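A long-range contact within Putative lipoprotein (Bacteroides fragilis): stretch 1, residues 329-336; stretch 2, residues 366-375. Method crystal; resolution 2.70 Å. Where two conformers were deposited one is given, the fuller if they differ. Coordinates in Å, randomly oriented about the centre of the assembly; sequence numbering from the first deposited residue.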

ATOM      1  N   GLN B 329      -6.317  23.746  30.497  1.00 49.37           N
ATOM      2  CA  GLN B 329      -5.413  24.690  29.877  1.00 49.83           C
ATOM      3  C   GLN B 329      -4.301  23.925  29.180  1.00 57.68           C
ATOM      4  O   GLN B 329      -3.686  23.029  29.787  1.00 58.68           O
ATOM      5  CB  GLN B 329      -4.854  25.641  30.895  1.00 51.53           C
ATOM      6  CG  GLN B 329      -5.764  26.801  31.124  1.00 72.05           C
ATOM      7  CD  GLN B 329      -5.179  27.657  32.191  1.00 87.51           C
ATOM      8  OE1 GLN B 329      -5.255  27.325  33.373  1.00 82.35           O
ATOM      9  NE2 GLN B 329      -4.536  28.748  31.787  1.00 81.73           N
ATOM     10  N   ILE B 330      -4.093  24.237  27.886  1.00 55.45           N
ATOM     11  CA  ILE B 330      -3.088  23.629  27.012  1.00 55.57           C
ATOM     12  C   ILE B 330      -2.372  24.739  26.238  1.00 61.18           C
ATOM     13  O   ILE B 330      -2.869  25.858  26.197  1.00 62.15           O
ATOM     14  CB  ILE B 330      -3.726  22.567  26.069  1.00 58.13           C
ATOM     15  CG1 ILE B 330      -4.904  23.150  25.260  1.00 58.73           C
ATOM     16  CG2 ILE B 330      -4.149  21.296  26.858  1.00 58.41           C
ATOM     17  CD1 ILE B 330      -5.357  22.323  24.110  1.00 63.32           C
ATOM     18  N   PHE B 331      -1.204  24.428  25.638  1.00 57.81           N
ATOM     19  CA  PHE B 331      -0.365  25.307  24.803  1.00 58.45           C
ATOM     20  C   PHE B 331       0.206  26.501  25.582  1.00 66.66           C
ATOM     21  O   PHE B 331       0.281  27.614  25.055  1.00 68.41           O
ATOM     22  CB  PHE B 331      -1.110  25.772  23.541  1.00 59.42           C
ATOM     23  CG  PHE B 331      -1.154  24.735  22.448  1.00 59.47           C
ATOM     24  CD1 PHE B 331       0.021  24.276  21.853  1.00 63.11           C
ATOM     25  CD2 PHE B 331      -2.369  24.244  21.981  1.00 60.13           C
ATOM     26  CE1 PHE B 331      -0.019  23.341  20.807  1.00 63.48           C
ATOM     27  CE2 PHE B 331      -2.410  23.310  20.938  1.00 62.58           C
ATOM     28  CZ  PHE B 331      -1.232  22.864  20.361  1.00 61.16           C
ATOM     29  N   PHE B 332       0.689  26.233  26.804  1.00 63.73           N
ATOM     30  CA  PHE B 332       1.275  27.218  27.709  1.00 63.94           C
ATOM     31  C   PHE B 332       2.436  27.975  27.096  1.00 71.03           C
ATOM     32  O   PHE B 332       2.526  29.195  27.279  1.00 72.55           O
ATOM     33  CB  PHE B 332       1.788  26.527  28.971  1.00 64.14           C
ATOM     34  CG  PHE B 332       0.787  25.666  29.688  1.00 63.35           C
ATOM     35  CD1 PHE B 332      -0.186  26.235  30.504  1.00 65.73           C
ATOM     36  CD2 PHE B 332       0.843  24.281  29.592  1.00 62.40           C
ATOM     37  CE1 PHE B 332      -1.108  25.430  31.183  1.00 64.66           C
ATOM     38  CE2 PHE B 332      -0.066  23.479  30.286  1.00 63.38           C
ATOM     39  CZ  PHE B 332      -1.031  24.058  31.081  1.00 61.22           C
ATOM     40  N   ASN B 333       3.337  27.248  26.389  1.00 67.46           N
ATOM     41  CA  ASN B 333       4.568  27.800  25.808  1.00 67.94           C
ATOM     42  C   ASN B 333       4.473  27.995  24.270  1.00 73.82           C
ATOM     43  O   ASN B 333       5.476  27.900  23.536  1.00 75.16           O
ATOM     44  CB  ASN B 333       5.781  26.943  26.212  1.00 63.85           C
ATOM     45  CG  ASN B 333       6.067  26.998  27.699  1.00 89.42           C
ATOM     46  OD1 ASN B 333       6.423  28.045  28.263  1.00 88.75           O
ATOM     47  ND2 ASN B 333       5.898  25.879  28.385  1.00 85.01           N
ATOM     48  N   ALA B 334       3.247  28.285  23.806  1.00 70.56           N
ATOM     49  CA  ALA B 334       2.918  28.646  22.432  1.00 71.50           C
ATOM     50  C   ALA B 334       2.804  30.145  22.419  1.00 80.74           C
ATOM     51  O   ALA B 334       2.557  30.712  23.490  1.00 82.22           O
ATOM     52  CB  ALA B 334       1.601  28.005  22.018  1.00 70.50           C
ATOM     53  N   ASP B 335       2.976  30.822  21.251  1.00 78.35           N
ATOM     54  CA  ASP B 335       2.759  32.281  21.181  1.00 79.08           C
ATOM     55  C   ASP B 335       1.307  32.528  21.594  1.00 82.24           C
ATOM     56  O   ASP B 335       0.479  31.649  21.355  1.00 83.31           O
ATOM     57  CB  ASP B 335       3.036  32.797  19.761  1.00 82.10           C
ATOM     58  CG  ASP B 335       2.004  32.387  18.734  1.00 93.57           C
ATOM     59  OD1 ASP B 335       1.749  31.164  18.600  1.00 93.97           O
ATOM     60  OD2 ASP B 335       1.401  33.290  18.110  1.00 99.17           O
ATOM     61  N   LYS B 336       0.984  33.633  22.257  1.00 76.63           N
ATOM     62  CA  LYS B 336      -0.403  33.886  22.729  1.00 74.45           C
ATOM     63  C   LYS B 336      -0.717  33.122  24.072  1.00 74.90           C
ATOM     64  O   LYS B 336      -1.711  33.440  24.724  1.00 73.95           O
ATOM     65  CB  LYS B 336      -1.492  33.589  21.649  1.00 74.26           C
TER
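Stretch 2, residues 366-375: DYDNYNYPYA

Stretch 2 (366-375) has no regular helix or strand and runs alongside stretch 1 in the same direction: Phe-331 faces Tyr-367 (CA to CA 4.7 Å), Asn-333 faces Asn-369 (CA to CA 5.1 Å) and Ala-334 faces Asn-371 (CA to CA 3.9 Å). Stretch 1 leaves its strand after Ile-330 and enters a type I turn from Phe-331 to Ala-334, closed by Ala-334 N to Phe-331 O at 3.3 Å. The start of stretch 2 is also folded back, Tyr-370 N donating to Asp-366 O at 3.0 Å. Tyr-367 O receives two weak hydrogen bonds, from Phe-331 N at 2.9 Å and from Phe-332 N at 3.5 Å.

Phe-331, with positive phi (64°), has a CA-to-CB bond pointing away from stretch 2, yet its m rotamer (chi1 -79°) brings the ring back among the residues there. Tyr-367, also m (-72°), turns the edge of its ring toward the face of Phe-331, with planes at 83°, centroids 5.1 Å apart and Phe-331 CE2 to Tyr-367 CE1 at 3.5 Å. Tyr-372, in t (-172°), likewise presents its edge to Phe-331, but offset, with Phe-331 CE2 to Tyr-372 CD1 at 3.8 Å. At the edge of the Phe-331 ring, near its plane, Phe-331 CD1 lies 3.5 Å from Tyr-370 O. Ile-330, p at chi1 and t at chi2, extends CD1 over a face of Tyr-367, 3.7 Å from its CE1, a CH-pi contact; the phenol thus offers a face to Ile-330 and an edge to Phe-331.

Polar contacts take over along the turn. Asn-333, its CB directed toward stretch 2 and its chi1 in m (-66°), delivers ND2 to Asp-368 O at 2.7 Å, a well-aligned hydrogen bond (153°). Asn-369 is instead held within its own stretch: its CB points away, and its N and ND2 donate to Asp-366 OD1 at 2.9 and 2.8 Å, the second bond weak.

Asn-371, deposited in two conformers of which one is described here, uses t (177°) to bring OD1 back toward both backbones. That oxygen accepts from Asp-335 N at 3.3 Å and, weakly, from Tyr-372 N at 2.7 Å, while Ala-334 CB packs 3.5 Å from the same OD1. Asp-335, in p (71°), places its OD1 where Tyr-374 OH donates to it at 3.0 Å; Tyr-374 reaches back with its m rotamer (-53°). Asp-335 OD1 also sits 2.8 Å from Asn-371 OD1, a close approach of two acceptors that forms no hydrogen bond.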

ATOM      1  N   ASP B 366       2.597  17.173  23.162  1.00 54.97           N
ATOM      2  CA  ASP B 366       3.363  18.134  23.954  1.00 54.54           C
ATOM      3  C   ASP B 366       2.663  19.509  24.010  1.00 56.99           C
ATOM      4  O   ASP B 366       3.185  20.497  23.494  1.00 55.54           O
ATOM      5  CB  ASP B 366       4.796  18.267  23.411  1.00 57.37           C
ATOM      6  CG  ASP B 366       5.852  18.800  24.378  1.00 70.29           C
ATOM      7  OD1 ASP B 366       5.465  19.339  25.458  1.00 71.94           O
ATOM      8  OD2 ASP B 366       7.067  18.677  24.057  1.00 71.07           O
ATOM      9  N   TYR B 367       1.500  19.569  24.687  1.00 53.33           N
ATOM     10  CA  TYR B 367       0.760  20.793  24.945  1.00 53.51           C
ATOM     11  C   TYR B 367       1.519  21.656  25.978  1.00 62.25           C
ATOM     12  O   TYR B 367       1.233  22.843  26.126  1.00 64.25           O
ATOM     13  CB  TYR B 367      -0.637  20.476  25.469  1.00 53.40           C
ATOM     14  CG  TYR B 367      -1.621  19.915  24.472  1.00 54.24           C
ATOM     15  CD1 TYR B 367      -1.928  20.604  23.298  1.00 56.23           C
ATOM     16  CD2 TYR B 367      -2.369  18.776  24.769  1.00 53.62           C
ATOM     17  CE1 TYR B 367      -2.890  20.130  22.407  1.00 54.24           C
ATOM     18  CE2 TYR B 367      -3.334  18.294  23.884  1.00 53.91           C
ATOM     19  CZ  TYR B 367      -3.594  18.980  22.707  1.00 58.84           C
ATOM     20  OH  TYR B 367      -4.539  18.518  21.829  1.00 63.89           O
ATOM     21  N   ASP B 368       2.488  21.054  26.694  1.00 59.19           N
ATOM     22  CA  ASP B 368       3.310  21.767  27.665  1.00 59.47           C
ATOM     23  C   ASP B 368       4.301  22.713  26.966  1.00 68.38           C
ATOM     24  O   ASP B 368       4.400  23.886  27.340  1.00 71.19           O
ATOM     25  CB  ASP B 368       4.092  20.784  28.559  1.00 59.23           C
ATOM     26  CG  ASP B 368       3.252  19.989  29.538  1.00 57.16           C
ATOM     27  OD1 ASP B 368       2.727  20.590  30.484  1.00 53.90           O
ATOM     28  OD2 ASP B 368       3.136  18.753  29.358  1.00 66.04           O
ATOM     29  N   ASN B 369       5.024  22.212  25.948  1.00 63.50           N
ATOM     30  CA  ASN B 369       6.100  22.974  25.317  1.00 63.40           C
ATOM     31  C   ASN B 369       5.841  23.475  23.925  1.00 67.81           C
ATOM     32  O   ASN B 369       6.276  24.579  23.599  1.00 69.95           O
ATOM     33  CB  ASN B 369       7.350  22.109  25.277  1.00 62.68           C
ATOM     34  CG  ASN B 369       7.769  21.637  26.647  1.00 79.59           C
ATOM     35  OD1 ASN B 369       8.141  22.445  27.504  1.00 80.06           O
ATOM     36  ND2 ASN B 369       7.674  20.340  26.896  1.00 63.71           N
ATOM     37  N   TYR B 370       5.200  22.663  23.075  1.00 63.25           N
ATOM     38  CA  TYR B 370       4.965  22.996  21.671  1.00 61.95           C
ATOM     39  C   TYR B 370       4.183  24.278  21.459  1.00 64.10           C
ATOM     40  O   TYR B 370       3.444  24.749  22.337  1.00 62.65           O
ATOM     41  CB  TYR B 370       4.234  21.850  20.937  1.00 61.46           C
ATOM     42  CG  TYR B 370       5.136  20.796  20.332  1.00 62.59           C
ATOM     43  CD1 TYR B 370       6.388  20.521  20.876  1.00 64.71           C
ATOM     44  CD2 TYR B 370       4.718  20.033  19.248  1.00 63.48           C
ATOM     45  CE1 TYR B 370       7.212  19.530  20.335  1.00 66.66           C
ATOM     46  CE2 TYR B 370       5.522  19.024  18.712  1.00 64.79           C
ATOM     47  CZ  TYR B 370       6.773  18.779  19.251  1.00 76.22           C
ATOM     48  OH  TYR B 370       7.571  17.789  18.716  1.00 81.09           O
ATOM     49  N   ASN B 371       4.422  24.842  20.259  1.00 61.54           N
ATOM     50  CA  ASN B 371       3.704  26.001  19.722  0.50 62.07           C
ATOM     51  C   ASN B 371       2.586  25.446  18.850  1.00 65.02           C
ATOM     52  O   ASN B 371       2.635  24.259  18.474  1.00 62.49           O
ATOM     53  CB  ASN B 371       4.608  26.983  18.947  0.50 62.12           C
ATOM     54  CG  ASN B 371       3.857  28.164  18.319  0.50 76.53           C
ATOM     55  OD1 ASN B 371       2.810  28.629  18.815  0.50 55.91           O
ATOM     56  ND2 ASN B 371       4.348  28.642  17.178  0.50 71.22           N
ATOM     57  N   TYR B 372       1.525  26.248  18.578  1.00 63.34           N
ATOM     58  CA  TYR B 372       0.395  25.781  17.762  1.00 63.15           C
ATOM     59  C   TYR B 372       0.844  25.536  16.317  1.00 71.82           C
ATOM     60  O   TYR B 372       1.530  26.393  15.754  1.00 73.42           O
ATOM     61  CB  TYR B 372      -0.778  26.772  17.793  1.00 64.55           C
ATOM     62  CG  TYR B 372      -2.031  26.244  17.114  1.00 65.24           C
ATOM     63  CD1 TYR B 372      -2.875  25.352  17.763  1.00 64.12           C
ATOM     64  CD2 TYR B 372      -2.357  26.621  15.813  1.00 67.03           C
ATOM     65  CE1 TYR B 372      -4.008  24.849  17.139  1.00 61.26           C
ATOM     66  CE2 TYR B 372      -3.487  26.118  15.176  1.00 67.01           C
ATOM     67  CZ  TYR B 372      -4.314  25.237  15.846  1.00 70.29           C
ATOM     68  OH  TYR B 372      -5.420  24.725  15.211  1.00 69.38           O
ATOM     69  N   PRO B 373       0.454  24.399  15.690  1.00 69.71           N
ATOM     70  CA  PRO B 373       0.898  24.136  14.312  1.00 71.04           C
ATOM     71  C   PRO B 373       0.168  24.976  13.250  1.00 79.56           C
ATOM     72  O   PRO B 373      -0.559  24.412  12.432  1.00 80.29           O
ATOM     73  CB  PRO B 373       0.612  22.638  14.136  1.00 70.74           C
ATOM     74  CG  PRO B 373      -0.508  22.369  15.032  1.00 72.64           C
ATOM     75  CD  PRO B 373      -0.349  23.274  16.215  1.00 68.52           C
ATOM     76  N   TYR B 374       0.377  26.302  13.228  1.00 78.55           N
ATOM     77  CA  TYR B 374      -0.235  27.151  12.212  1.00 80.64           C
ATOM     78  C   TYR B 374       0.308  26.794  10.846  1.00 88.89           C
ATOM     79  O   TYR B 374       1.480  26.417  10.722  1.00 89.07           O
ATOM     80  CB  TYR B 374       0.069  28.650  12.442  1.00 83.56           C
ATOM     81  CG  TYR B 374      -0.237  29.261  13.794  1.00 84.85           C
ATOM     82  CD1 TYR B 374      -1.509  29.740  14.092  1.00 86.54           C
ATOM     83  CD2 TYR B 374       0.781  29.520  14.709  1.00 86.29           C
ATOM     84  CE1 TYR B 374      -1.778  30.395  15.302  1.00 88.75           C
ATOM     85  CE2 TYR B 374       0.526  30.161  15.924  1.00 87.71           C
ATOM     86  CZ  TYR B 374      -0.752  30.615  16.213  1.00 98.09           C
ATOM     87  OH  TYR B 374      -0.992  31.279  17.404  1.00100.72           O
ATOM     88  N   ALA B 375      -0.489  27.007   9.813  1.00 88.16           N
ATOM     89  CA  ALA B 375       0.031  26.813   8.476  1.00 89.99           C
ATOM     90  C   ALA B 375       0.824  28.086   8.067  1.00 98.54           C
ATOM     91  O   ALA B 375       0.224  29.154   7.886  1.00 99.75           O
ATOM     92  CB  ALA B 375      -1.109  26.522   7.511  1.00 90.53           C
TER